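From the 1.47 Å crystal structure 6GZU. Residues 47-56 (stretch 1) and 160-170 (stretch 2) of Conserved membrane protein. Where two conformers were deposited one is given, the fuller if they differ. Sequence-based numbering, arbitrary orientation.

Stretch 1 (47-56) TCFSIERAVL
Stretch 2 160-170: RLIDPALNSIA

How do the two stretches lie? Residues 160-170 are helical throughout, kinked at Pro164, whose nitrogen has no hydrogen to give the preceding turn. Helix 51-56 runs nearly parallel to them, at 22° (signed -22°) and 9.7 Å at closest approach. Cys48 CA lies 5.6 Å from Ile162 CA, and Glu52 CA 5.8 Å from Ile169 CA; together the stretches bury 457 Å².

What does Ile169, the most covered residue, pack against? With chi1 m and chi2 t, its CG1 lies 3.8 Å from Glu52 CA, and its CD1 reaches 4.1 Å from both Ile51 CG1 and Val55 CG2. Ile51 (t, p) also sets CG2 3.8 Å from Ala165 CB, whose methyl also lies 3.5 Å from Cys48 O.

How does Cys48 fill its place? Its CB points toward the helix and chi1 is p (phi/psi -62/-26), leaving SG 3.9 Å from Leu161 CB. One water donates to Leu161 O (2.6 Å) and weakly to Cys48 O (3.3 Å). Beyond, Leu161 (m, t) brings CD2 4.0 Å from Phe49 CZ.

Where is the polar link? Glu52, extended (t, t, chi3 33°), accepts at OE2 a 2.7 Å hydrogen bond from Ser168 OG (chi1 t). Both residues are partly exposed, and the hydroxyl gives the carboxylate a donor inside the contact.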

# COMPACT_ATOMS: atom_id res chain seq x y z
N THR A 47 -5.18 3.25 7.08
CA THR A 47 -5.33 2.40 8.27
C THR A 47 -6.37 1.35 7.93
O THR A 47 -7.01 1.41 6.87
CB THR A 47 -5.87 3.19 9.49
OG1 THR A 47 -7.25 3.56 9.24
CG2 THR A 47 -5.04 4.46 9.74
N CYS A 48 -6.64 0.43 8.84
CA CYS A 48 -7.68 -0.57 8.56
C CYS A 48 -9.05 0.09 8.37
O CYS A 48 -9.89 -0.48 7.70
CB CYS A 48 -7.74 -1.62 9.68
SG CYS A 48 -8.02 -0.98 11.35
N PHE A 49 -9.26 1.25 8.96
CA PHE A 49 -10.55 1.93 8.87
C PHE A 49 -10.67 2.79 7.63
O PHE A 49 -11.78 3.07 7.21
CB PHE A 49 -10.81 2.80 10.11
CG PHE A 49 -10.90 2.02 11.38
CD1 PHE A 49 -11.92 1.13 11.59
CD2 PHE A 49 -9.95 2.18 12.37
CE1 PHE A 49 -12.00 0.40 12.75
CE2 PHE A 49 -10.05 1.47 13.55
CZ PHE A 49 -11.08 0.59 13.76
N SER A 50 -9.54 3.19 7.03
CA SER A 50 -9.59 4.14 5.91
C SER A 50 -9.17 3.53 4.60
O SER A 50 -9.39 4.14 3.53
CB SER A 50 -8.75 5.36 6.20
OG SER A 50 -7.38 5.00 6.17
N ILE A 51 -8.62 2.31 4.60
CA ILE A 51 -8.06 1.74 3.37
C ILE A 51 -9.14 1.50 2.28
O ILE A 51 -8.87 1.78 1.13
CB ILE A 51 -7.23 0.44 3.68
CG1 ILE A 51 -6.62 -0.17 2.42
CG2 ILE A 51 -8.08 -0.61 4.39
CD1 ILE A 51 -5.63 0.72 1.66
N GLU A 52 -10.34 1.05 2.64
CA GLU A 52 -11.31 0.78 1.58
C GLU A 52 -11.68 2.09 0.86
O GLU A 52 -11.76 2.14 -0.39
CB GLU A 52 -12.56 0.09 2.14
CG GLU A 52 -13.66 -0.05 1.08
CD GLU A 52 -14.86 -0.73 1.63
OE1 GLU A 52 -15.20 -0.56 2.84
OE2 GLU A 52 -15.52 -1.45 0.87
N ARG A 53 -11.96 3.14 1.64
CA ARG A 53 -12.32 4.45 1.04
C ARG A 53 -11.18 4.96 0.16
O ARG A 53 -11.42 5.49 -0.94
CB ARG A 53 -12.70 5.46 2.14
CG ARG A 53 -13.06 6.87 1.68
CD ARG A 53 -14.34 6.92 0.91
NE ARG A 53 -15.48 6.45 1.71
CZ ARG A 53 -16.24 7.23 2.49
NH1 ARG A 53 -15.99 8.54 2.62
NH2 ARG A 53 -17.26 6.67 3.16
N ALA A 54 -9.93 4.78 0.59
CA ALA A 54 -8.79 5.22 -0.21
C ALA A 54 -8.70 4.50 -1.55
O ALA A 54 -8.51 5.12 -2.63
CB ALA A 54 -7.47 5.08 0.58
N VAL A 55 -8.86 3.18 -1.52
CA VAL A 55 -8.85 2.39 -2.74
C VAL A 55 -9.98 2.80 -3.67
O VAL A 55 -9.76 2.99 -4.88
CB VAL A 55 -8.98 0.89 -2.37
CG1 VAL A 55 -9.24 0.05 -3.62
CG2 VAL A 55 -7.72 0.39 -1.64
N LEU A 56 -11.20 2.89 -3.14
CA LEU A 56 -12.33 3.28 -3.99
C LEU A 56 -12.14 4.65 -4.60
O LEU A 56 -12.39 4.84 -5.80
CB LEU A 56 -13.65 3.24 -3.22
CG LEU A 56 -14.03 1.86 -2.70
CD1 LEU A 56 -15.25 1.91 -1.73
CD2 LEU A 56 -14.38 0.98 -3.91
N ARG A 160 -10.46 -9.21 13.13
CA ARG A 160 -11.71 -8.45 13.25
C ARG A 160 -11.63 -7.06 12.65
O ARG A 160 -12.68 -6.47 12.27
CB ARG A 160 -12.17 -8.38 14.73
CG ARG A 160 -12.60 -9.72 15.30
CD ARG A 160 -12.96 -9.66 16.81
N LEU A 161 -10.41 -6.53 12.52
CA LEU A 161 -10.22 -5.21 11.97
C LEU A 161 -9.75 -5.23 10.52
O LEU A 161 -10.23 -4.42 9.70
CB LEU A 161 -9.22 -4.43 12.82
CG LEU A 161 -9.68 -4.08 14.22
CD1 LEU A 161 -8.63 -3.21 14.88
CD2 LEU A 161 -11.04 -3.41 14.25
N ILE A 162 -8.81 -6.11 10.19
CA ILE A 162 -8.25 -6.12 8.85
C ILE A 162 -9.11 -6.91 7.88
O ILE A 162 -9.29 -6.47 6.74
CB ILE A 162 -6.74 -6.59 8.79
CG1 ILE A 162 -6.14 -6.37 7.39
CG2 ILE A 162 -6.56 -8.06 9.24
CD1 ILE A 162 -6.19 -4.94 6.91
N ASP A 163 -9.68 -8.03 8.32
CA ASP A 163 -10.41 -8.87 7.34
C ASP A 163 -11.64 -8.19 6.71
O ASP A 163 -11.85 -8.36 5.51
CB ASP A 163 -10.78 -10.26 7.91
CG ASP A 163 -9.58 -11.15 8.12
OD1 ASP A 163 -8.45 -10.74 7.76
OD2 ASP A 163 -9.74 -12.27 8.65
N PRO A 164 -12.46 -7.44 7.49
CA PRO A 164 -13.63 -6.85 6.82
C PRO A 164 -13.18 -5.89 5.76
O PRO A 164 -13.78 -5.82 4.66
CB PRO A 164 -14.32 -6.10 7.93
CG PRO A 164 -14.00 -6.89 9.14
CD PRO A 164 -12.58 -7.35 8.97
N ALA A 165 -12.10 -5.15 6.02
CA ALA A 165 -11.61 -4.20 5.02
C ALA A 165 -11.12 -4.93 3.74
O ALA A 165 -11.49 -4.55 2.61
CB ALA A 165 -10.51 -3.29 5.65
N LEU A 166 -10.30 -5.98 3.89
CA LEU A 166 -9.78 -6.69 2.72
C LEU A 166 -10.93 -7.26 1.92
O LEU A 166 -10.92 -7.21 0.69
CB LEU A 166 -8.83 -7.82 3.14
CG LEU A 166 -7.56 -7.35 3.90
CD1 LEU A 166 -6.80 -8.60 4.29
CD2 LEU A 166 -6.70 -6.40 3.07
N ASN A 167 -11.91 -7.84 2.61
CA ASN A 167 -12.98 -8.59 1.93
C ASN A 167 -13.99 -7.65 1.35
O ASN A 167 -14.59 -7.97 0.30
CB ASN A 167 -13.58 -9.65 2.87
CG ASN A 167 -12.64 -10.77 3.08
OD1 ASN A 167 -11.86 -10.80 4.10
ND2 ASN A 167 -12.62 -11.67 2.14
N SER A 168 -14.18 -6.49 1.97
CA SER A 168 -15.10 -5.54 1.39
C SER A 168 -14.49 -4.94 0.11
O SER A 168 -15.18 -4.81 -0.92
CB SER A 168 -15.44 -4.48 2.42
OG SER A 168 -16.50 -3.68 1.98
N ILE A 169 -13.21 -4.60 0.12
CA ILE A 169 -12.55 -4.17 -1.10
C ILE A 169 -12.68 -5.26 -2.15
O ILE A 169 -13.01 -4.97 -3.32
CB ILE A 169 -11.05 -3.89 -0.81
CG1 ILE A 169 -10.93 -2.65 0.07
CG2 ILE A 169 -10.25 -3.74 -2.13
CD1 ILE A 169 -9.52 -2.51 0.72
N ALA A 170 -12.38 -6.51 -1.79
CA ALA A 170 -12.39 -7.58 -2.81
C ALA A 170 -13.76 -7.71 -3.43
O ALA A 170 -13.89 -7.94 -4.66
CB ALA A 170 -12.00 -8.90 -2.18
O HOH W 1 -11.87 -2.35 9.58